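Local structure of periplasmic binding protein/LacI transcriptional regulator (Clostridium phytofermentans, 3BRS) at residues Thr111-Ala116 / Val242-Phe247; Ile164-Tyr169 / Val182-Lys187. The protein probably binds a sugar between its two lobes as the solute-binding component of a transport system. One frame throughout, in Å; residues are numbered along the deposited sequence.

Contact 1 of 2, residues Thr111-Ala116 / Val242-Phe247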
ATOM      1  N   THR A 111      -0.511  -6.907  -4.021  1.00 26.00           N
ATOM      2  CA  THR A 111       0.927  -7.229  -4.253  1.00 30.72           C
ATOM      3  C   THR A 111       1.366  -8.225  -3.190  1.00 33.58           C
ATOM      4  O   THR A 111       0.846  -8.212  -2.055  1.00 34.57           O
ATOM      5  CB  THR A 111       1.757  -5.893  -4.108  1.00 32.34           C
ATOM      6  OG1 THR A 111       1.130  -4.915  -4.936  1.00 26.35           O
ATOM      7  CG2 THR A 111       3.206  -6.015  -4.532  1.00 33.01           C
ATOM      8  N   ASP A 112       2.358  -9.051  -3.495  1.00 36.99           N
ATOM      9  CA  ASP A 112       3.135  -9.728  -2.446  1.00 33.52           C
ATOM     10  C   ASP A 112       3.993  -8.638  -1.762  1.00 31.22           C
ATOM     11  O   ASP A 112       5.066  -8.202  -2.302  1.00 31.05           O
ATOM     12  CB  ASP A 112       3.977 -10.870  -3.057  1.00 35.69           C
ATOM     13  CG  ASP A 112       4.603 -11.807  -1.995  1.00 70.47           C
ATOM     14  OD1 ASP A 112       4.671 -11.459  -0.803  1.00 36.80           O
ATOM     15  OD2 ASP A 112       5.057 -12.914  -2.346  1.00 47.09           O
ATOM     16  N   ASN A 113       3.546  -8.189  -0.576  1.00 29.08           N
ATOM     17  CA  ASN A 113       4.218  -7.034   0.134  1.00 28.39           C
ATOM     18  C   ASN A 113       5.460  -7.465   0.865  1.00 30.52           C
ATOM     19  O   ASN A 113       6.504  -6.740   0.943  1.00 30.33           O
ATOM     20  CB  ASN A 113       3.225  -6.171   0.937  1.00 26.20           C
ATOM     21  CG  ASN A 113       2.267  -5.405  -0.002  1.00 25.05           C
ATOM     22  OD1 ASN A 113       2.694  -4.455  -0.642  1.00 27.62           O
ATOM     23  ND2 ASN A 113       1.064  -5.901  -0.202  1.00 24.33           N
ATOM     24  N   ILE A 114       5.422  -8.730   1.264  1.00 30.03           N
ATOM     25  CA  ILE A 114       6.566  -9.326   1.923  1.00 24.63           C
ATOM     26  C   ILE A 114       7.660  -9.387   0.897  1.00 25.47           C
ATOM     27  O   ILE A 114       8.762  -8.890   1.116  1.00 25.76           O
ATOM     28  CB  ILE A 114       6.283 -10.655   2.612  1.00 26.45           C
ATOM     29  CG1 ILE A 114       5.310 -10.436   3.773  1.00 24.82           C
ATOM     30  CG2 ILE A 114       7.588 -11.145   3.338  1.00 27.06           C
ATOM     31  CD1 ILE A 114       4.594 -11.702   4.297  1.00 30.69           C
ATOM     32  N   GLN A 115       7.408  -9.977  -0.232  1.00 27.26           N
ATOM     33  CA  GLN A 115       8.482 -10.007  -1.245  1.00 28.30           C
ATOM     34  C   GLN A 115       8.906  -8.660  -1.735  1.00 28.72           C
ATOM     35  O   GLN A 115      10.077  -8.448  -1.978  1.00 26.20           O
ATOM     36  CB  GLN A 115       8.141 -10.918  -2.414  1.00 31.52           C
ATOM     37  CG  GLN A 115       8.310 -12.434  -2.110  1.00 53.44           C
ATOM     38  CD  GLN A 115       9.749 -12.920  -1.967  1.00 46.46           C
ATOM     39  OE1 GLN A 115      10.698 -12.384  -2.571  1.00 52.13           O
ATOM     40  NE2 GLN A 115       9.920 -13.979  -1.157  1.00 57.61           N
ATOM     41  N   ALA A 116       7.967  -7.710  -1.909  1.00 32.28           N
ATOM     42  CA  ALA A 116       8.414  -6.315  -2.127  1.00 28.27           C
ATOM     43  C   ALA A 116       9.445  -5.759  -1.079  1.00 26.46           C
ATOM     44  O   ALA A 116      10.481  -5.243  -1.509  1.00 24.46           O
ATOM     45  CB  ALA A 116       7.251  -5.385  -2.307  1.00 28.14           C
ATOM     46  N   VAL A 242      10.698  -0.363  -5.931  1.00 24.29           N
ATOM     47  CA  VAL A 242       9.756  -1.424  -6.225  1.00 26.80           C
ATOM     48  C   VAL A 242       8.428  -0.702  -6.648  1.00 32.98           C
ATOM     49  O   VAL A 242       7.930   0.202  -5.987  1.00 35.41           O
ATOM     50  CB  VAL A 242       9.542  -2.432  -5.073  1.00 27.66           C
ATOM     51  CG1 VAL A 242       8.607  -3.544  -5.557  1.00 24.54           C
ATOM     52  CG2 VAL A 242      10.884  -3.095  -4.622  1.00 30.14           C
ATOM     53  N   VAL A 243       7.897  -1.096  -7.784  1.00 35.33           N
ATOM     54  CA  VAL A 243       6.753  -0.428  -8.406  1.00 36.11           C
ATOM     55  C   VAL A 243       5.651  -1.465  -8.401  1.00 35.21           C
ATOM     56  O   VAL A 243       5.937  -2.642  -8.706  1.00 35.22           O
ATOM     57  CB  VAL A 243       7.201  -0.144  -9.879  1.00 37.19           C
ATOM     58  CG1 VAL A 243       6.030   0.059 -10.756  1.00 35.50           C
ATOM     59  CG2 VAL A 243       8.133   0.998  -9.891  1.00 38.44           C
ATOM     60  N   GLN A 244       4.417  -1.097  -8.045  1.00 32.19           N
ATOM     61  CA  GLN A 244       3.343  -2.080  -8.036  1.00 29.85           C
ATOM     62  C   GLN A 244       2.535  -1.959  -9.322  1.00 30.95           C
ATOM     63  O   GLN A 244       2.947  -1.233 -10.231  1.00 28.75           O
ATOM     64  CB  GLN A 244       2.403  -1.859  -6.825  1.00 27.24           C
ATOM     65  CG  GLN A 244       3.170  -1.842  -5.519  1.00 32.94           C
ATOM     66  CD  GLN A 244       2.292  -1.481  -4.400  1.00 39.52           C
ATOM     67  OE1 GLN A 244       1.481  -2.285  -3.976  1.00 37.36           O
ATOM     68  NE2 GLN A 244       2.393  -0.241  -3.932  1.00 42.62           N
ATOM     69  N   LYS A 245       1.392  -2.660  -9.375  1.00 31.94           N
ATOM     70  CA  LYS A 245       0.473  -2.614 -10.511  1.00 36.51           C
ATOM     71  C   LYS A 245      -0.979  -2.220 -10.126  1.00 35.74           C
ATOM     72  O   LYS A 245      -1.931  -3.004 -10.274  1.00 38.01           O
ATOM     73  CB  LYS A 245       0.572  -3.905 -11.371  1.00 35.87           C
ATOM     74  CG  LYS A 245       1.887  -3.966 -12.136  1.00 47.62           C
ATOM     75  CD  LYS A 245       2.051  -5.213 -12.990  1.00 40.15           C
ATOM     76  CE  LYS A 245       3.549  -5.710 -12.930  1.00 57.69           C
ATOM     77  NZ  LYS A 245       3.895  -7.130 -13.395  1.00 51.65           N
ATOM     78  N   PRO A 246      -1.164  -0.991  -9.641  1.00 33.30           N
ATOM     79  CA  PRO A 246      -2.469  -0.672  -9.071  1.00 29.29           C
ATOM     80  C   PRO A 246      -3.555  -0.759 -10.088  1.00 30.33           C
ATOM     81  O   PRO A 246      -4.683  -1.105  -9.737  1.00 27.95           O
ATOM     82  CB  PRO A 246      -2.293   0.764  -8.592  1.00 27.75           C
ATOM     83  CG  PRO A 246      -1.203   1.281  -9.468  1.00 31.03           C
ATOM     84  CD  PRO A 246      -0.254   0.154  -9.512  1.00 34.34           C
ATOM     85  N   PHE A 247      -3.235  -0.484 -11.364  1.00 31.10           N
ATOM     86  CA  PHE A 247      -4.272  -0.594 -12.385  1.00 29.77           C
ATOM     87  C   PHE A 247      -4.840  -2.031 -12.365  1.00 29.91           C
ATOM     88  O   PHE A 247      -6.084  -2.249 -12.287  1.00 29.89           O
ATOM     89  CB  PHE A 247      -3.683  -0.223 -13.774  1.00 34.17           C
ATOM     90  CG  PHE A 247      -4.726  -0.082 -14.803  1.00 32.73           C
ATOM     91  CD1 PHE A 247      -5.140  -1.195 -15.542  1.00 40.51           C
ATOM     92  CD2 PHE A 247      -5.382   1.162 -14.998  1.00 42.70           C
ATOM     93  CE1 PHE A 247      -6.192  -1.068 -16.510  1.00 34.35           C
ATOM     94  CE2 PHE A 247      -6.431   1.296 -15.958  1.00 36.11           C
ATOM     95  CZ  PHE A 247      -6.825   0.185 -16.702  1.00 39.69           C
TER
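Gln244 turns CG anti to its own carbonyl carbon (chi1 -54°) and then runs out extended, while Thr111 sets OG1 anti to its carbonyl carbon (chi1 -51°); together these torsions bring the hydroxyl to the amide oxygen in the hinge of a type I periplasmic binding protein fold. Two of the crossings between lobes meet here: one leads from strand 107-110 into helix 113-127, the other from strand 240-243 into helix 246-262. Thr111 OG1 donates to Gln244 OE1 over 2.8 Å. The hydroxyl lies in the amide plane, on a lone pair of OE1, with a C=O...donor angle of 125°. The two side chains cross at about a right angle, and Thr111 OG1 also lies 3.7 Å from Gln244 CG, against the flank of the glutamine. Asn113 OD1 stays 4.2 Å from Gln244 OE1, both being acceptors, and takes the N-H of Arg149 NE, which ties the hinge to helix 144-157. Within 111-116, Asp112 N-caps helix 113-127: its OD1, met from above the carboxylate plane, takes the N-H of Gln115. One turn into that helix the contact, buried throughout, becomes apolar. Val242 straddles Ala116 there, with Val242 CG1 4.0 Å from Ala116 CB and Val242 CG2 3.8 Å from Ala116 O.

Contact 2 of 2, residues Ile164-Tyr169 / Val182-Lys187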
ATOM      1  N   ILE A 164      19.144  -0.980  10.837  1.00 30.36           N
ATOM      2  CA  ILE A 164      18.027  -0.053  10.939  1.00 34.44           C
ATOM      3  C   ILE A 164      18.109   0.699  12.249  1.00 38.24           C
ATOM      4  O   ILE A 164      18.016   0.107  13.338  1.00 39.83           O
ATOM      5  CB  ILE A 164      16.674  -0.786  10.883  1.00 34.97           C
ATOM      6  CG1 ILE A 164      16.609  -1.619   9.616  1.00 26.82           C
ATOM      7  CG2 ILE A 164      15.494   0.226  11.026  1.00 26.38           C
ATOM      8  CD1 ILE A 164      15.245  -2.353   9.439  1.00 34.92           C
ATOM      9  N   GLU A 165      18.249   2.013  12.128  1.00 39.26           N
ATOM     10  CA  GLU A 165      18.434   2.889  13.255  1.00 39.73           C
ATOM     11  C   GLU A 165      17.127   3.192  13.916  1.00 40.95           C
ATOM     12  O   GLU A 165      16.977   3.249  15.169  1.00 41.40           O
ATOM     13  CB  GLU A 165      19.004   4.176  12.716  1.00 39.88           C
ATOM     14  CG  GLU A 165      19.749   4.911  13.709  1.00 58.56           C
ATOM     15  CD  GLU A 165      21.184   4.495  13.818  1.00 49.78           C
ATOM     16  OE1 GLU A 165      21.931   4.667  12.835  1.00 51.39           O
ATOM     17  OE2 GLU A 165      21.569   4.106  14.938  1.00 56.80           O
ATOM     18  N   ALA A 166      16.160   3.414  13.051  1.00 40.16           N
ATOM     19  CA  ALA A 166      14.857   3.806  13.498  1.00 38.00           C
ATOM     20  C   ALA A 166      13.801   3.669  12.411  1.00 32.80           C
ATOM     21  O   ALA A 166      14.081   3.795  11.165  1.00 30.98           O
ATOM     22  CB  ALA A 166      14.894   5.231  14.049  1.00 39.34           C
ATOM     23  N   ILE A 167      12.590   3.439  12.900  1.00 27.67           N
ATOM     24  CA  ILE A 167      11.413   3.418  12.025  1.00 28.57           C
ATOM     25  C   ILE A 167      10.413   4.432  12.422  1.00 30.52           C
ATOM     26  O   ILE A 167       9.892   4.385  13.540  1.00 32.12           O
ATOM     27  CB  ILE A 167      10.700   2.048  11.872  1.00 25.81           C
ATOM     28  CG1 ILE A 167      11.761   0.968  11.640  1.00 34.10           C
ATOM     29  CG2 ILE A 167       9.735   2.135  10.654  1.00 25.52           C
ATOM     30  CD1 ILE A 167      11.297  -0.388  11.221  1.00 36.38           C
ATOM     31  N   TYR A 168      10.151   5.345  11.524  1.00 26.36           N
ATOM     32  CA  TYR A 168       9.177   6.478  11.781  1.00 25.16           C
ATOM     33  C   TYR A 168       7.896   6.207  10.983  1.00 28.23           C
ATOM     34  O   TYR A 168       7.978   5.889   9.775  1.00 30.98           O
ATOM     35  CB  TYR A 168       9.798   7.825  11.389  1.00 28.28           C
ATOM     36  CG  TYR A 168       8.902   9.020  11.631  1.00 30.59           C
ATOM     37  CD1 TYR A 168       8.003   9.445  10.648  1.00 39.72           C
ATOM     38  CD2 TYR A 168       8.914   9.721  12.850  1.00 37.23           C
ATOM     39  CE1 TYR A 168       7.126  10.515  10.842  1.00 30.42           C
ATOM     40  CE2 TYR A 168       8.002  10.838  13.063  1.00 41.67           C
ATOM     41  CZ  TYR A 168       7.111  11.215  12.059  1.00 44.92           C
ATOM     42  OH  TYR A 168       6.203  12.339  12.216  1.00 38.48           O
ATOM     43  N   TYR A 169       6.726   6.394  11.604  1.00 26.02           N
ATOM     44  CA  TYR A 169       5.422   6.124  10.921  1.00 28.28           C
ATOM     45  C   TYR A 169       4.781   7.465  10.614  1.00 29.65           C
ATOM     46  O   TYR A 169       4.327   8.128  11.534  1.00 28.74           O
ATOM     47  CB  TYR A 169       4.503   5.210  11.837  1.00 26.92           C
ATOM     48  CG  TYR A 169       5.188   3.818  12.102  1.00 26.07           C
ATOM     49  CD1 TYR A 169       4.961   2.707  11.247  1.00 34.85           C
ATOM     50  CD2 TYR A 169       6.095   3.657  13.165  1.00 31.85           C
ATOM     51  CE1 TYR A 169       5.606   1.486  11.496  1.00 23.77           C
ATOM     52  CE2 TYR A 169       6.740   2.437  13.401  1.00 30.63           C
ATOM     53  CZ  TYR A 169       6.473   1.347  12.538  1.00 33.90           C
ATOM     54  OH  TYR A 169       7.121   0.106  12.726  1.00 32.78           O
ATOM     55  N   VAL A 182      13.585  14.550   8.600  1.00 31.27           N
ATOM     56  CA  VAL A 182      14.436  15.553   9.189  1.00 29.16           C
ATOM     57  C   VAL A 182      14.847  15.086  10.570  1.00 31.98           C
ATOM     58  O   VAL A 182      16.007  15.179  10.912  1.00 33.69           O
ATOM     59  CB  VAL A 182      13.718  16.933   9.243  1.00 27.28           C
ATOM     60  CG1 VAL A 182      14.502  17.906  10.177  1.00 25.60           C
ATOM     61  CG2 VAL A 182      13.634  17.531   7.770  1.00 24.36           C
ATOM     62  N   GLU A 183      13.906  14.584  11.374  1.00 34.79           N
ATOM     63  CA  GLU A 183      14.253  14.166  12.760  1.00 36.72           C
ATOM     64  C   GLU A 183      15.276  13.032  12.774  1.00 34.23           C
ATOM     65  O   GLU A 183      16.295  13.097  13.470  1.00 34.27           O
ATOM     66  CB  GLU A 183      12.991  13.781  13.546  1.00 34.88           C
ATOM     67  CG  GLU A 183      13.274  13.137  14.916  1.00 86.93           C
ATOM     68  CD  GLU A 183      11.995  12.841  15.718  1.00 42.87           C
ATOM     69  OE1 GLU A 183      10.997  12.356  15.111  1.00 89.12           O
ATOM     70  OE2 GLU A 183      11.990  13.115  16.950  1.00 89.71           O
ATOM     71  N   LEU A 184      15.051  12.008  11.971  1.00 32.35           N
ATOM     72  CA  LEU A 184      16.006  10.906  11.921  1.00 33.38           C
ATOM     73  C   LEU A 184      17.376  11.327  11.434  1.00 36.41           C
ATOM     74  O   LEU A 184      18.365  10.928  12.044  1.00 36.91           O
ATOM     75  CB  LEU A 184      15.524   9.757  11.005  1.00 34.00           C
ATOM     76  CG  LEU A 184      14.617   8.603  11.461  1.00 31.65           C
ATOM     77  CD1 LEU A 184      13.499   9.056  12.379  1.00 41.00           C
ATOM     78  CD2 LEU A 184      14.076   7.908  10.219  1.00 34.58           C
ATOM     79  N   LEU A 185      17.468  12.069  10.317  1.00 35.03           N
ATOM     80  CA  LEU A 185      18.804  12.434   9.824  1.00 35.42           C
ATOM     81  C   LEU A 185      19.525  13.481  10.729  1.00 37.22           C
ATOM     82  O   LEU A 185      20.752  13.587  10.730  1.00 38.54           O
ATOM     83  CB  LEU A 185      18.778  12.904   8.390  1.00 32.86           C
ATOM     84  CG  LEU A 185      18.364  11.874   7.383  1.00 19.85           C
ATOM     85  CD1 LEU A 185      18.176  12.516   6.005  1.00 33.89           C
ATOM     86  CD2 LEU A 185      19.336  10.709   7.273  1.00 35.38           C
ATOM     87  N   THR A 186      18.760  14.198  11.531  1.00 37.97           N
ATOM     88  CA  THR A 186      19.362  14.992  12.592  1.00 39.52           C
ATOM     89  C   THR A 186      19.938  14.149  13.722  1.00 43.39           C
ATOM     90  O   THR A 186      21.027  14.440  14.249  1.00 43.69           O
ATOM     91  CB  THR A 186      18.376  15.990  13.123  1.00 37.89           C
ATOM     92  OG1 THR A 186      18.031  16.848  12.035  1.00 41.91           O
ATOM     93  CG2 THR A 186      19.068  16.871  14.181  1.00 54.80           C
ATOM     94  N   LYS A 187      19.204  13.112  14.104  1.00 45.13           N
ATOM     95  CA  LYS A 187      19.554  12.344  15.284  1.00 45.13           C
ATOM     96  C   LYS A 187      20.532  11.236  14.986  1.00 44.31           C
ATOM     97  O   LYS A 187      21.279  10.799  15.858  1.00 46.55           O
ATOM     98  CB  LYS A 187      18.287  11.783  15.932  1.00 44.70           C
ATOM     99  CG  LYS A 187      18.565  10.977  17.163  1.00 43.91           C
ATOM    100  CD  LYS A 187      17.298  10.860  18.025  1.00 47.41           C
ATOM    101  CE  LYS A 187      17.599  10.091  19.302  1.00 56.22           C
ATOM    102  NZ  LYS A 187      16.603  10.460  20.352  1.00 61.06           N
TER
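Leu184 packs against Ala166 and Tyr168 of edge strand 164-169, both directed toward helix 174-187, in a beta-alpha-beta crossover. These apolar contacts form the main part of the interface. Leu184 CG lies 4.3 Å from Ala166 CB, and its two methyls divide the strand between them: Leu184 CD1 reaches Tyr168 CB at 4.0 Å, and Leu184 CD2 lies 4.2 Å from Ala166 O. A looser contact is that of a carboxylate oxygen with the ring. With CG anti to the backbone N (chi1 -179°), the Tyr168 ring is carried alongside the helix, where Glu183 OE1 comes obliquely to within 3.9 Å of Tyr168 CE2, the ring and carboxylate planes 65° apart. The side-chain hydrogen bond within these two segments is the helix's own: Val182 O is gripped from opposite faces of its plane by Thr186 N and, at 2.9 Å, by Thr186 OG1. The axes of strand 164-169 and helix segment 182-187 approach to 9.7 Å and run nearly antiparallel (159°), as expected when a helix carries the chain back from one parallel strand to the next. Strand 133-138 lies between the two strands so joined, and Tyr168 touches its Ile137; Leu184 reaches on to Met194 of strand 191-196, while Ile164 and Ile167 meet helix 144-157.

From the N terminus the chain first builds five strands of the N-terminal lobe, the last being 107-110, and then passes through 111-116 into the other lobe. There strand 164-169 and helix 174-187 form contact 2, which closes a short loop of 12 intervening residues within one lobe. The chain next lays down strands 191-196, 219-224 and 240-243, and at 242-247 it returns to the N-terminal lobe, closing the 125-residue loop of contact 1. Contact 2 is thus nested inside contact 1. Both reach the same mixed sheet, with centres about 25 Å apart: contact 1 joins two of the three crossings between the lobes, contact 2 the edge strand to its helix.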